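Local coordinates for protein hydroquinone dioxygenase large subunit (Pseudomonas sp., PDB 4ZXA) that forms, with a small subunit, an iron(II)-dependent hydroquinone 1,2-dioxygenase of the cupin type that probably cleaves the aromatic ring of hydroquinone, at residues T27-F32 with G155-E160. Residues are numbered along the deposited sequence; the frame is centred on the assembly and turned at random.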
ATOM      1  N   THR E  27       2.874  14.487 -18.923  1.00 32.61           N
ATOM      2  CA  THR E  27       1.978  13.550 -18.256  1.00 31.66           C
ATOM      3  C   THR E  27       0.548  13.690 -18.726  1.00 32.08           C
ATOM      4  O   THR E  27      -0.194  12.707 -18.759  1.00 36.27           O
ATOM      5  CB  THR E  27       2.012  13.691 -16.725  1.00 31.47           C
ATOM      6  OG1 THR E  27       1.331  14.887 -16.336  1.00 28.86           O
ATOM      7  CG2 THR E  27       3.448  13.728 -16.222  1.00 27.18           C
ATOM      8  N   GLY E  28       0.159  14.911 -19.087  1.00 34.42           N
ATOM      9  CA  GLY E  28      -1.192  15.168 -19.563  1.00 25.46           C
ATOM     10  C   GLY E  28      -2.146  15.571 -18.452  1.00 35.00           C
ATOM     11  O   GLY E  28      -3.341  15.767 -18.689  1.00 34.27           O
ATOM     12  N   TYR E  29      -1.626  15.700 -17.235  1.00 29.24           N
ATOM     13  CA  TYR E  29      -2.468  16.019 -16.090  1.00 28.84           C
ATOM     14  C   TYR E  29      -2.268  17.456 -15.623  1.00 29.41           C
ATOM     15  O   TYR E  29      -1.210  18.037 -15.814  1.00 29.31           O
ATOM     16  CB  TYR E  29      -2.186  15.076 -14.911  1.00 27.39           C
ATOM     17  CG  TYR E  29      -2.352  13.590 -15.190  1.00 28.38           C
ATOM     18  CD1 TYR E  29      -3.604  13.042 -15.447  1.00 29.35           C
ATOM     19  CD2 TYR E  29      -1.260  12.728 -15.153  1.00 30.43           C
ATOM     20  CE1 TYR E  29      -3.759  11.684 -15.685  1.00 25.31           C
ATOM     21  CE2 TYR E  29      -1.410  11.369 -15.391  1.00 27.94           C
ATOM     22  CZ  TYR E  29      -2.661  10.858 -15.655  1.00 27.09           C
ATOM     23  OH  TYR E  29      -2.811   9.513 -15.902  1.00 29.71           O
ATOM     24  N   ARG E  30      -3.290  18.000 -14.979  1.00 29.16           N
ATOM     25  CA  ARG E  30      -3.231  19.317 -14.365  1.00 31.12           C
ATOM     26  C   ARG E  30      -2.824  19.220 -12.898  1.00 28.11           C
ATOM     27  O   ARG E  30      -3.272  18.336 -12.184  1.00 32.19           O
ATOM     28  CB  ARG E  30      -4.616  19.964 -14.411  1.00 33.43           C
ATOM     29  CG  ARG E  30      -5.270  20.023 -15.775  1.00 34.96           C
ATOM     30  CD  ARG E  30      -6.666  20.621 -15.655  1.00 31.77           C
ATOM     31  NE  ARG E  30      -7.290  20.800 -16.960  1.00 35.24           N
ATOM     32  CZ  ARG E  30      -7.131  21.888 -17.705  1.00 41.09           C
ATOM     33  NH1 ARG E  30      -6.371  22.882 -17.269  1.00 35.42           N
ATOM     34  NH2 ARG E  30      -7.730  21.985 -18.885  1.00 42.08           N
ATOM     35  N   SER E  31      -2.003  20.141 -12.434  1.00 28.69           N
ATOM     36  CA  SER E  31      -1.755  20.242 -11.004  1.00 31.74           C
ATOM     37  C   SER E  31      -2.826  21.143 -10.403  1.00 28.63           C
ATOM     38  O   SER E  31      -3.457  21.907 -11.115  1.00 28.24           O
ATOM     39  CB  SER E  31      -0.361  20.814 -10.727  1.00 31.49           C
ATOM     40  OG  SER E  31      -0.215  22.089 -11.331  1.00 36.98           O
ATOM     41  N   PHE E  32      -3.040  21.049  -9.097  1.00 32.62           N
ATOM     42  CA  PHE E  32      -4.061  21.859  -8.437  1.00 29.66           C
ATOM     43  C   PHE E  32      -3.506  22.561  -7.202  1.00 28.83           C
ATOM     44  O   PHE E  32      -2.584  22.075  -6.541  1.00 28.09           O
ATOM     45  CB  PHE E  32      -5.300  21.019  -8.074  1.00 25.60           C
ATOM     46  CG  PHE E  32      -6.100  20.559  -9.266  1.00 27.28           C
ATOM     47  CD1 PHE E  32      -5.746  19.412  -9.965  1.00 28.35           C
ATOM     48  CD2 PHE E  32      -7.200  21.277  -9.699  1.00 25.43           C
ATOM     49  CE1 PHE E  32      -6.481  18.988 -11.070  1.00 25.70           C
ATOM     50  CE2 PHE E  32      -7.939  20.857 -10.795  1.00 26.13           C
ATOM     51  CZ  PHE E  32      -7.581  19.713 -11.481  1.00 24.69           C
ATOM     52  N   GLY E 155      -0.212   5.633 -15.661  1.00 34.41           N
ATOM     53  CA  GLY E 155       0.180   6.064 -16.990  1.00 33.44           C
ATOM     54  C   GLY E 155      -0.142   7.526 -17.218  1.00 38.82           C
ATOM     55  O   GLY E 155      -0.403   8.276 -16.276  1.00 36.64           O
ATOM     56  N   ARG E 156      -0.140   7.936 -18.476  1.00 30.98           N
ATOM     57  CA  ARG E 156      -0.422   9.317 -18.800  1.00 30.41           C
ATOM     58  C   ARG E 156      -1.926   9.552 -18.972  1.00 33.95           C
ATOM     59  O   ARG E 156      -2.705   8.603 -19.123  1.00 28.39           O
ATOM     60  CB  ARG E 156       0.394   9.729 -20.027  1.00 31.31           C
ATOM     61  CG  ARG E 156       1.878   9.603 -19.750  1.00 33.77           C
ATOM     62  CD  ARG E 156       2.751   9.954 -20.938  1.00 40.44           C
ATOM     63  NE  ARG E 156       4.167   9.930 -20.574  1.00 37.18           N
ATOM     64  CZ  ARG E 156       5.163   9.902 -21.454  1.00 44.83           C
ATOM     65  NH1 ARG E 156       4.897   9.892 -22.757  1.00 44.55           N
ATOM     66  NH2 ARG E 156       6.420   9.879 -21.031  1.00 29.52           N
ATOM     67  N   LYS E 157      -2.337  10.813 -18.902  1.00 30.71           N
ATOM     68  CA  LYS E 157      -3.753  11.125 -19.022  1.00 32.82           C
ATOM     69  C   LYS E 157      -4.343  10.404 -20.217  1.00 30.77           C
ATOM     70  O   LYS E 157      -3.721  10.314 -21.274  1.00 31.01           O
ATOM     71  CB  LYS E 157      -3.974  12.625 -19.153  1.00 35.13           C
ATOM     72  CG  LYS E 157      -5.412  12.987 -19.487  1.00 32.62           C
ATOM     73  CD  LYS E 157      -6.365  12.687 -18.348  1.00 29.52           C
ATOM     74  CE  LYS E 157      -7.754  13.168 -18.720  1.00 32.48           C
ATOM     75  NZ  LYS E 157      -8.617  13.442 -17.564  1.00 30.27           N
ATOM     76  N   ASN E 158      -5.544   9.871 -20.055  1.00 31.55           N
ATOM     77  CA  ASN E 158      -6.089   9.033 -21.102  1.00 28.17           C
ATOM     78  C   ASN E 158      -7.606   8.873 -21.030  1.00 36.58           C
ATOM     79  O   ASN E 158      -8.128   7.816 -20.639  1.00 33.72           O
ATOM     80  CB  ASN E 158      -5.400   7.674 -21.093  1.00 31.48           C
ATOM     81  CG  ASN E 158      -5.784   6.837 -22.288  1.00 41.14           C
ATOM     82  OD1 ASN E 158      -6.862   7.018 -22.855  1.00 36.20           O
ATOM     83  ND2 ASN E 158      -4.898   5.931 -22.699  1.00 38.69           N
ATOM     84  N   GLY E 159      -8.308   9.930 -21.423  1.00 32.84           N
ATOM     85  CA  GLY E 159      -9.753   9.940 -21.360  1.00 30.18           C
ATOM     86  C   GLY E 159     -10.282  10.287 -19.982  1.00 35.13           C
ATOM     87  O   GLY E 159      -9.543  10.678 -19.075  1.00 29.22           O
ATOM     88  N   GLU E 160     -11.590  10.149 -19.836  1.00 33.59           N
ATOM     89  CA  GLU E 160     -12.254  10.463 -18.593  1.00 35.54           C
ATOM     90  C   GLU E 160     -13.105   9.263 -18.234  1.00 33.84           C
ATOM     91  O   GLU E 160     -13.296   8.361 -19.056  1.00 37.84           O
ATOM     92  CB  GLU E 160     -13.131  11.712 -18.753  1.00 35.72           C
ATOM     93  CG  GLU E 160     -12.383  13.031 -18.641  1.00 34.44           C
ATOM     94  CD  GLU E 160     -13.274  14.247 -18.891  1.00 43.91           C
ATOM     95  OE1 GLU E 160     -14.425  14.075 -19.351  1.00 45.00           O
ATOM     96  OE2 GLU E 160     -12.820  15.383 -18.632  1.00 44.88           O
TER
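Tyr29 and Lys157 meet where two surface loops lie against each other, the Tyr29 ring resting on the backbone and CB of Lys157. Tyr29 OH donates to Gly155 O, 2.7 Å away and in the plane of the ring at its edge, reaching it from well above the plane of that carbonyl. The same OH is also hydrogen-bonded to Asn138 ND2. Over one face of the ring lies Lys157 N, 3.3 Å from Tyr29 CZ, yet its hydrogen points to Thr27 O instead, in a nearly straight bond of 2.9 Å from Lys157 N (168° at the hydrogen). Lys157 CB adds a CH-pi contact over the ring face, 4.0 Å from the Tyr29 centroid. The Lys157 CG lies anti to the backbone N (chi1 171°), and the chain then bends away, taking NZ to Asp135 O. Replacing Tyr29 by an alanine would probably leave Gly155 O without this donor and open a gap beside Lys157 CB. Within 27-32, Thr27 OG1 accepts from Tyr29 N at 3.2 Å. At Gly28, a side chain would collide with Lys157 CB. Arg156, its CB 3.3 Å from Thr27 O, extends its chain to Glu43, with which NE forms a salt bridge, and to the small subunit, where NH1 donates to Asn7 O and Ala9 O. The Thr27–Tyr29 bond defines an ST turn, and this turn joins two loops of the large-subunit N-terminal region, the one before strand 32-34 and the one leading to helix 162-165, beside the end of helix 122-136 and next to the small subunit.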